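Long-range contact in putative glycosyl hydrolase (Bacteroides thetaiotaomicron VPI-5482, PDB 3K11), which is of uncertain function but probably acts as a hydrolase, perhaps on glycosidic substrates like other family 88 glycosyl hydrolases: residues A[264-269]-A[323-328]. Sequence-based numbering, arbitrary orientation.
Sequences WARANG and YLETSA
The first turns of two helices, 265-281 and 326-342, meet where R266 and A328 approach to 4.3 Å between CA atoms. Each helix is preceded by an N-cap residue, W264 and E325. Both belong to a mostly helical domain, consistent with the alpha/alpha barrel of the six-hairpin clan. The A328 methyl points end-on into the flank of the A265 methyl, a tight 3.4 Å between the CB atoms, and A328 CB also packs against R266 N, 3.6 Å away. E325, bent at chi2 (-83°), turns its carboxylate onto the first turn of its own helix: OE1 accepts from A328 N at 2.9 Å, while OE2 takes S327 N from above its plane and, on the syn lone pair, S327 OG at 2.6 Å. C375 N adds a further bond to OE2. S327 OG in turn receives R266 NH1 in the guanidinium plane (3.0 Å, 160°). The direct salt bridge, R266 NH1 to E325 OE2, is long at 3.9 Å. The bend at chi3 (65°) sets the guanidinium with one face against W264 CZ2, while NH2 lies at the indole edge, in the ring plane; C375 O and V376 O take NH1 and NH2. A water accepts weakly from R266 N and donates to E325 OE1. An alanine in place of E325 would probably leave S327 N and A328 N uncapped and the buried arginine without its nearby negative charge. Capping fixes the carboxylate, and the serine hydroxyl and the water then carry the link across to the other helix.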
ATOM      1  N   TRP A 264       8.704  -4.420 -11.518  1.00 24.21           N
ATOM      2  CA  TRP A 264       8.302  -5.741 -11.969  1.00 23.16           C
ATOM      3  C   TRP A 264       9.100  -6.814 -11.240  1.00 24.34           C
ATOM      4  O   TRP A 264      10.334  -6.749 -11.155  1.00 21.47           O
ATOM      5  CB  TRP A 264       8.454  -5.843 -13.494  1.00 22.45           C
ATOM      6  CG  TRP A 264       8.058  -7.149 -14.066  1.00 22.43           C
ATOM      7  CD1 TRP A 264       6.946  -7.860 -13.765  1.00 26.79           C
ATOM      8  CD2 TRP A 264       8.788  -7.920 -15.025  1.00 23.18           C
ATOM      9  NE1 TRP A 264       6.917  -9.008 -14.486  1.00 23.95           N
ATOM     10  CE2 TRP A 264       8.045  -9.088 -15.264  1.00 22.33           C
ATOM     11  CE3 TRP A 264       9.950  -7.701 -15.741  1.00 23.46           C
ATOM     12  CZ2 TRP A 264       8.440 -10.058 -16.178  1.00 23.77           C
ATOM     13  CZ3 TRP A 264      10.374  -8.692 -16.622  1.00 25.90           C
ATOM     14  CH2 TRP A 264       9.608  -9.850 -16.826  1.00 21.39           C
ATOM     15  N   ALA A 265       8.399  -7.777 -10.666  1.00 23.54           N
ATOM     16  CA  ALA A 265       9.040  -8.800  -9.797  1.00 21.67           C
ATOM     17  C   ALA A 265      10.091  -9.639 -10.452  1.00 24.63           C
ATOM     18  O   ALA A 265      11.195  -9.775  -9.889  1.00 24.54           O
ATOM     19  CB  ALA A 265       7.951  -9.701  -9.096  1.00 19.89           C
ATOM     20  N   ARG A 266       9.848 -10.176 -11.652  1.00 22.68           N
ATOM     21  CA  ARG A 266      10.890 -11.025 -12.217  1.00 23.24           C
ATOM     22  C   ARG A 266      12.175 -10.245 -12.469  1.00 22.94           C
ATOM     23  O   ARG A 266      13.229 -10.710 -12.096  1.00 25.62           O
ATOM     24  CB  ARG A 266      10.449 -11.746 -13.473  1.00 22.56           C
ATOM     25  CG  ARG A 266      11.614 -12.570 -14.050  1.00 24.56           C
ATOM     26  CD  ARG A 266      11.215 -13.723 -14.928  1.00 24.34           C
ATOM     27  NE  ARG A 266      10.565 -13.305 -16.154  1.00 23.67           N
ATOM     28  CZ  ARG A 266       9.371 -13.723 -16.560  1.00 21.28           C
ATOM     29  NH1 ARG A 266       8.647 -14.581 -15.858  1.00 24.22           N
ATOM     30  NH2 ARG A 266       8.920 -13.296 -17.743  1.00 23.63           N
ATOM     31  N   ALA A 267      12.097  -9.055 -13.041  1.00 23.24           N
ATOM     32  CA  ALA A 267      13.309  -8.282 -13.337  1.00 22.81           C
ATOM     33  C   ALA A 267      13.966  -7.849 -12.033  1.00 22.95           C
ATOM     34  O   ALA A 267      15.183  -7.761 -11.957  1.00 23.57           O
ATOM     35  CB  ALA A 267      13.004  -7.071 -14.257  1.00 21.99           C
ATOM     36  N   ASN A 268      13.180  -7.588 -10.980  1.00 22.36           N
ATOM     37  CA  ASN A 268      13.780  -7.339  -9.680  1.00 20.36           C
ATOM     38  C   ASN A 268      14.494  -8.575  -9.192  1.00 22.19           C
ATOM     39  O   ASN A 268      15.595  -8.486  -8.643  1.00 24.27           O
ATOM     40  CB  ASN A 268      12.736  -6.845  -8.669  1.00 23.31           C
ATOM     41  CG  ASN A 268      12.691  -5.329  -8.630  1.00 20.88           C
ATOM     42  OD1 ASN A 268      13.390  -4.712  -7.796  1.00 22.17           O
ATOM     43  ND2 ASN A 268      11.960  -4.707  -9.591  1.00 23.35           N
ATOM     44  N   GLY A 269      13.953  -9.756  -9.512  1.00 22.87           N
ATOM     45  CA  GLY A 269      14.672 -11.002  -9.255  1.00 23.43           C
ATOM     46  C   GLY A 269      15.978 -11.056 -10.030  1.00 22.69           C
ATOM     47  O   GLY A 269      17.020 -11.392  -9.479  1.00 23.90           O
ATOM     48  N   TYR A 323      -1.125  -9.668  -9.389  1.00 23.83           N
ATOM     49  CA  TYR A 323      -1.096 -11.110  -9.111  1.00 25.36           C
ATOM     50  C   TYR A 323       0.183 -11.613  -8.502  1.00 24.54           C
ATOM     51  O   TYR A 323       1.245 -11.044  -8.726  1.00 24.43           O
ATOM     52  CB  TYR A 323      -1.460 -11.911 -10.359  1.00 24.35           C
ATOM     53  CG  TYR A 323      -0.533 -11.955 -11.522  1.00 21.97           C
ATOM     54  CD1 TYR A 323       0.529 -12.845 -11.544  1.00 23.96           C
ATOM     55  CD2 TYR A 323      -0.781 -11.224 -12.675  1.00 26.80           C
ATOM     56  CE1 TYR A 323       1.325 -12.964 -12.640  1.00 23.17           C
ATOM     57  CE2 TYR A 323       0.055 -11.321 -13.782  1.00 24.36           C
ATOM     58  CZ  TYR A 323       1.093 -12.206 -13.768  1.00 25.91           C
ATOM     59  OH  TYR A 323       1.886 -12.378 -14.888  1.00 24.64           O
ATOM     60  N   LEU A 324       0.075 -12.732  -7.768  1.00 26.45           N
ATOM     61  CA  LEU A 324       1.222 -13.390  -7.170  1.00 24.41           C
ATOM     62  C   LEU A 324       1.920 -14.207  -8.253  1.00 24.77           C
ATOM     63  O   LEU A 324       1.303 -15.070  -8.878  1.00 24.16           O
ATOM     64  CB  LEU A 324       0.774 -14.294  -6.032  1.00 23.54           C
ATOM     65  CG  LEU A 324       0.086 -13.566  -4.854  1.00 24.33           C
ATOM     66  CD1 LEU A 324      -0.427 -14.548  -3.755  1.00 28.51           C
ATOM     67  CD2 LEU A 324       1.036 -12.483  -4.263  1.00 22.04           C
ATOM     68  N   GLU A 325       3.210 -14.007  -8.410  1.00 23.64           N
ATOM     69  CA  GLU A 325       3.973 -14.613  -9.531  1.00 21.96           C
ATOM     70  C   GLU A 325       5.083 -15.534  -9.071  1.00 24.84           C
ATOM     71  O   GLU A 325       5.882 -15.211  -8.185  1.00 25.69           O
ATOM     72  CB  GLU A 325       4.486 -13.468 -10.401  1.00 23.16           C
ATOM     73  CG  GLU A 325       4.853 -13.858 -11.836  1.00 23.48           C
ATOM     74  CD  GLU A 325       6.253 -14.450 -11.940  1.00 25.58           C
ATOM     75  OE1 GLU A 325       7.150 -13.872 -11.260  1.00 24.29           O
ATOM     76  OE2 GLU A 325       6.473 -15.421 -12.723  1.00 23.20           O
ATOM     77  N   THR A 326       5.130 -16.687  -9.702  1.00 22.96           N
ATOM     78  CA  THR A 326       5.953 -17.785  -9.227  1.00 22.28           C
ATOM     79  C   THR A 326       7.430 -17.638  -9.535  1.00 22.82           C
ATOM     80  O   THR A 326       8.268 -17.941  -8.674  1.00 25.36           O
ATOM     81  CB  THR A 326       5.433 -19.095  -9.837  1.00 23.65           C
ATOM     82  OG1 THR A 326       4.061 -19.293  -9.446  1.00 24.35           O
ATOM     83  CG2 THR A 326       6.314 -20.319  -9.390  1.00 22.19           C
ATOM     84  N   SER A 327       7.776 -17.251 -10.775  1.00 23.74           N
ATOM     85  CA  SER A 327       9.198 -17.252 -11.134  1.00 25.06           C
ATOM     86  C   SER A 327      10.004 -16.260 -10.279  1.00 25.30           C
ATOM     87  O   SER A 327      11.065 -16.591  -9.771  1.00 22.68           O
ATOM     88  CB  SER A 327       9.442 -17.007 -12.618  1.00 25.68           C
ATOM     89  OG  SER A 327       8.996 -15.739 -13.066  1.00 23.06           O
ATOM     90  N   ALA A 328       9.484 -15.068 -10.078  1.00 22.19           N
ATOM     91  CA  ALA A 328      10.156 -14.096  -9.238  1.00 22.87           C
ATOM     92  C   ALA A 328      10.296 -14.609  -7.828  1.00 22.94           C
ATOM     93  O   ALA A 328      11.340 -14.456  -7.193  1.00 23.48           O
ATOM     94  CB  ALA A 328       9.379 -12.781  -9.212  1.00 21.06           C
TER
HETATM   95  O   HOH W   1       7.157 -11.229 -12.124  1.00 22.19           O